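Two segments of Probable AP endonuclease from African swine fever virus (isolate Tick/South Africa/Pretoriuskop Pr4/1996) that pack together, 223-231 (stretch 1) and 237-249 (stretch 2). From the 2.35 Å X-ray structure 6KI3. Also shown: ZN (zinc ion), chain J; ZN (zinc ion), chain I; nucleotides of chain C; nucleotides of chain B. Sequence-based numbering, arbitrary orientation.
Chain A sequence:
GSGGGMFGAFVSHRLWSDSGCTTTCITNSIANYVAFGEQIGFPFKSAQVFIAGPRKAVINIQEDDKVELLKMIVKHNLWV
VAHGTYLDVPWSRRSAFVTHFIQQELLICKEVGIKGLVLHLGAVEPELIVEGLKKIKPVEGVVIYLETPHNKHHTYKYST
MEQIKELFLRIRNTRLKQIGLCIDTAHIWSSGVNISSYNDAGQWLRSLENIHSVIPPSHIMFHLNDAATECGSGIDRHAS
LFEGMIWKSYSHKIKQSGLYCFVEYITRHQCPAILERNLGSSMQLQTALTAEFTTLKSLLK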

# COMPACT_ATOMS: atom_id res chain seq x y z
N HIS A 223 4.28 -1.11 0.12
CA HIS A 223 4.41 0.33 -0.05
C HIS A 223 5.90 0.66 0.03
O HIS A 223 6.49 0.61 1.11
CB HIS A 223 3.63 1.10 1.02
CG HIS A 223 2.14 1.03 0.85
ND1 HIS A 223 1.26 1.40 1.84
CD2 HIS A 223 1.38 0.64 -0.20
CE1 HIS A 223 0.02 1.24 1.41
NE2 HIS A 223 0.07 0.78 0.18
N LEU A 224 6.51 0.97 -1.11
CA LEU A 224 7.94 1.25 -1.19
C LEU A 224 8.17 2.72 -0.87
O LEU A 224 8.14 3.58 -1.76
CB LEU A 224 8.50 0.87 -2.56
CG LEU A 224 8.39 -0.60 -2.96
CD1 LEU A 224 9.19 -0.87 -4.23
CD2 LEU A 224 8.86 -1.50 -1.83
N ASN A 225 8.40 3.01 0.40
CA ASN A 225 8.57 4.38 0.87
C ASN A 225 9.84 4.49 1.70
O ASN A 225 10.04 3.71 2.64
CB ASN A 225 7.38 4.84 1.71
CG ASN A 225 6.06 4.76 0.96
OD1 ASN A 225 6.01 4.98 -0.25
ND2 ASN A 225 4.99 4.43 1.68
N ASP A 226 10.70 5.44 1.34
CA ASP A 226 11.75 5.86 2.25
C ASP A 226 11.15 6.76 3.33
O ASP A 226 10.03 7.26 3.20
CB ASP A 226 12.85 6.60 1.48
CG ASP A 226 14.21 6.48 2.15
OD1 ASP A 226 14.27 6.53 3.40
OD2 ASP A 226 15.22 6.34 1.43
N ALA A 227 11.90 6.94 4.41
CA ALA A 227 11.41 7.68 5.57
C ALA A 227 12.32 8.86 5.86
O ALA A 227 13.54 8.70 5.93
CB ALA A 227 11.30 6.77 6.80
N ALA A 228 11.72 10.03 6.03
CA ALA A 228 12.44 11.23 6.45
C ALA A 228 12.41 11.38 7.97
O ALA A 228 12.16 12.46 8.50
CB ALA A 228 11.87 12.46 5.76
N THR A 229 12.64 10.27 8.65
CA THR A 229 12.59 10.21 10.09
C THR A 229 13.56 9.19 10.62
O THR A 229 14.12 8.46 9.86
CB THR A 229 11.16 9.99 10.58
OG1 THR A 229 11.03 10.50 11.89
CG2 THR A 229 10.75 8.56 10.55
N GLU A 230 13.80 9.16 11.92
CA GLU A 230 14.75 8.22 12.51
C GLU A 230 14.10 6.87 12.79
O GLU A 230 12.89 6.78 13.03
CB GLU A 230 15.34 8.80 13.80
N CYS A 231 14.92 5.82 12.77
CA CYS A 231 14.44 4.47 13.04
C CYS A 231 13.96 4.33 14.48
O CYS A 231 14.77 4.32 15.41
CB CYS A 231 15.54 3.44 12.74
SG CYS A 231 15.07 1.72 13.05
ZN ZN J . 1.23 3.26 3.25
ZN ZN I . 2.82 6.44 5.87
O5' 3DR C 1 0.26 6.91 3.40
P 3DR C 1 0.35 6.04 4.75
OP1 3DR C 1 -1.04 5.48 4.92
OP2 3DR C 1 1.41 5.01 4.43
OP3 3DR C 1 0.74 7.04 5.82
C2' 3DR C 1 -1.91 8.57 -0.06
C5' 3DR C 1 -0.87 7.72 3.12
C4' 3DR C 1 -0.54 8.61 1.93
O4' 3DR C 1 0.11 7.82 0.93
C1' 3DR C 1 -0.55 7.94 -0.33
C3' 3DR C 1 -1.78 9.22 1.30
O3' 3DR C 1 -1.56 10.62 1.12
P DC B 8 1.44 19.79 9.45
OP1 DC B 8 2.76 20.42 9.20
OP2 DC B 8 0.22 20.40 8.88
O5' DC B 8 1.51 18.26 8.97
C5' DC B 8 2.44 17.38 9.58
C4' DC B 8 1.88 15.97 9.66
O4' DC B 8 0.74 15.95 10.52
C3' DC B 8 1.37 15.40 8.34
O3' DC B 8 2.42 14.71 7.67
C2' DC B 8 0.24 14.44 8.77
C1' DC B 8 0.02 14.77 10.25
N1 DC B 8 -1.41 14.99 10.61
C2 DC B 8 -2.10 14.00 11.33
O2 DC B 8 -1.50 12.97 11.66
N3 DC B 8 -3.40 14.21 11.64
C4 DC B 8 -4.01 15.34 11.27
N4 DC B 8 -5.29 15.50 11.60
C5 DC B 8 -3.32 16.35 10.53
C6 DC B 8 -2.04 16.13 10.22
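Stretch 2 (237-249) RHASLFEGMIWKS

Stretch 2 runs antiparallel to stretch 1 over a short strand pairing, then folds back so that its later residues meet the same part of stretch 1. The paired strands are 226-227 and 238-239. D226 lies opposite A239, with their CA atoms 4.8 Å apart, and A227 lies opposite H238. After the strand, S240 to E243 form a type II beta turn, closed by E243 N to S240 O at 2.9 Å. F242 takes the positive phi of 65° in this turn. G244 then comes beside A228, with CA atoms 4.8 Å apart. K248 and S249 begin a 3-10 segment that continues beyond the stretch. Together the two stretches bury 750 Å².

Backbone hydrogen bonds set the register. A239 N donates to D226 O at 2.8 Å. The return bond, D226 N to A239 O at 3.1 Å, is weak. A228 N donates to R237 O at 2.7 Å and is nearly straight, at 169°. A227 O accepts from M245 N at 2.6 Å, which ties the returning chain to the strand. A CA-H...O contact from A227 CA to R237 O, at 3.4 Å, adds to the pairing.

The D226 carboxylate gathers backbone NH groups of stretch 2. D226 OD1 accepts from I246 N at 3.0 Å. D226 OD2 has three weak bonds: from F242 N and G244 N, each at 3.2 Å, and from W247 N at 3.4 Å. One side chain thus faces NH groups of the turn and of the segment after it, with the D226 OD1 to I246 N bond the firm one. D226 OD1 also accepts from A227 N within its own stretch, at 2.6 Å. G244 fits here without a side chain; an ideal CB would lie 2.5 Å from D226 OD1 and 2.7 Å from A227 O, both clashes.

Three apolar contacts cross the stretches. A227 CB meets I246 CD1 at 3.6 Å. A228 CB lies 4.2 Å from A239 CB. The L241 side chain reaches back to L224, with L224 CB 4.4 Å from L241 CD2. Separately, M245 CG makes a close carbon-to-oxygen approach to T229 O, at 3.0 Å.

The metal site draws on both stretches. H223 ND1 binds the zinc of chain J at 2.3 Å, and H238 NE2 binds the zinc of chain I at 2.1 Å. Atom OP2 of the abasic-site analogue 3DR1 in chain C coordinates both ions. N225 ND2 sits over one face of the H238 ring, 3.3 Å from H238 CE1. R237 places one guanidinium face against DC8 of chain B, with R237 NH1 3.3 Å from DC8 C4'. Zinc and DNA contacts here are in keeping with the name, probable AP endonuclease.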

# COMPACT_ATOMS: atom_id res chain seq x y z
N ARG A 237 6.94 10.21 8.03
CA ARG A 237 7.30 11.21 7.02
C ARG A 237 7.85 10.47 5.80
O ARG A 237 8.98 9.99 5.83
CB ARG A 237 8.32 12.21 7.55
CG ARG A 237 7.82 13.07 8.70
CD ARG A 237 6.60 13.89 8.30
NE ARG A 237 5.45 13.58 9.14
CZ ARG A 237 5.12 14.25 10.24
NH1 ARG A 237 4.05 13.89 10.94
NH2 ARG A 237 5.87 15.27 10.65
N HIS A 238 7.05 10.39 4.74
CA HIS A 238 7.47 9.67 3.54
C HIS A 238 8.52 10.46 2.77
O HIS A 238 8.56 11.70 2.80
CB HIS A 238 6.27 9.38 2.64
CG HIS A 238 5.33 8.36 3.21
ND1 HIS A 238 4.27 7.85 2.49
CD2 HIS A 238 5.29 7.76 4.42
CE1 HIS A 238 3.62 6.97 3.23
NE2 HIS A 238 4.21 6.90 4.41
N ALA A 239 9.37 9.74 2.05
CA ALA A 239 10.41 10.34 1.23
C ALA A 239 10.71 9.44 0.05
O ALA A 239 10.41 8.24 0.07
CB ALA A 239 11.68 10.61 2.05
N SER A 240 11.30 10.02 -0.99
CA SER A 240 11.65 9.26 -2.17
C SER A 240 12.77 8.27 -1.87
O SER A 240 13.59 8.49 -0.98
CB SER A 240 12.08 10.20 -3.31
OG SER A 240 10.97 10.91 -3.83
N LEU A 241 12.78 7.17 -2.62
CA LEU A 241 13.77 6.12 -2.40
C LEU A 241 15.18 6.67 -2.55
O LEU A 241 15.47 7.42 -3.48
CB LEU A 241 13.54 4.97 -3.39
CG LEU A 241 12.13 4.38 -3.44
CD1 LEU A 241 12.06 3.25 -4.46
CD2 LEU A 241 11.68 3.90 -2.07
N PHE A 242 16.05 6.30 -1.61
CA PHE A 242 17.44 6.74 -1.54
C PHE A 242 17.56 8.24 -1.29
O PHE A 242 18.62 8.83 -1.53
CB PHE A 242 18.22 6.36 -2.81
CG PHE A 242 18.14 4.90 -3.15
CD1 PHE A 242 18.99 3.99 -2.56
CD2 PHE A 242 17.22 4.45 -4.08
CE1 PHE A 242 18.92 2.65 -2.87
CE2 PHE A 242 17.14 3.11 -4.40
CZ PHE A 242 18.00 2.20 -3.80
N GLU A 243 16.50 8.88 -0.82
CA GLU A 243 16.53 10.29 -0.46
C GLU A 243 16.08 10.53 0.98
O GLU A 243 15.92 11.68 1.39
CB GLU A 243 15.67 11.11 -1.43
CG GLU A 243 16.03 10.92 -2.90
CD GLU A 243 15.42 11.97 -3.80
OE1 GLU A 243 15.99 12.23 -4.89
OE2 GLU A 243 14.37 12.55 -3.43
N GLY A 244 15.89 9.46 1.75
CA GLY A 244 15.49 9.59 3.14
C GLY A 244 16.46 8.91 4.08
O GLY A 244 17.56 8.52 3.68
N MET A 245 16.06 8.74 5.34
CA MET A 245 16.97 8.21 6.35
C MET A 245 17.27 6.73 6.17
O MET A 245 18.27 6.25 6.71
CB MET A 245 16.40 8.46 7.75
CG MET A 245 16.05 9.91 8.03
SD MET A 245 17.46 10.88 8.57
CE MET A 245 17.71 10.23 10.22
N ILE A 246 16.45 6.00 5.41
CA ILE A 246 16.63 4.56 5.33
C ILE A 246 17.71 4.20 4.31
O ILE A 246 18.53 3.30 4.56
CB ILE A 246 15.30 3.86 4.99
CG1 ILE A 246 14.17 4.38 5.88
CG2 ILE A 246 15.43 2.36 5.15
CD1 ILE A 246 12.83 3.74 5.58
N TRP A 247 17.73 4.87 3.16
CA TRP A 247 18.58 4.41 2.06
C TRP A 247 19.37 5.52 1.36
O TRP A 247 19.94 5.25 0.29
CB TRP A 247 17.73 3.67 1.02
CG TRP A 247 17.12 2.40 1.52
CD1 TRP A 247 17.78 1.31 2.01
CD2 TRP A 247 15.72 2.08 1.57
NE1 TRP A 247 16.88 0.34 2.37
CE2 TRP A 247 15.61 0.78 2.11
CE3 TRP A 247 14.56 2.77 1.22
CZ2 TRP A 247 14.38 0.16 2.30
CZ3 TRP A 247 13.34 2.15 1.41
CH2 TRP A 247 13.26 0.85 1.95
N LYS A 248 19.43 6.73 1.91
CA LYS A 248 20.21 7.78 1.24
C LYS A 248 21.68 7.43 1.17
O LYS A 248 22.36 7.79 0.20
CB LYS A 248 20.02 9.12 1.96
N SER A 249 22.20 6.72 2.18
CA SER A 249 23.60 6.34 2.21
C SER A 249 23.94 5.25 1.19
O SER A 249 25.12 4.93 1.02
CB SER A 249 23.99 5.86 3.61
OG SER A 249 23.54 6.78 4.59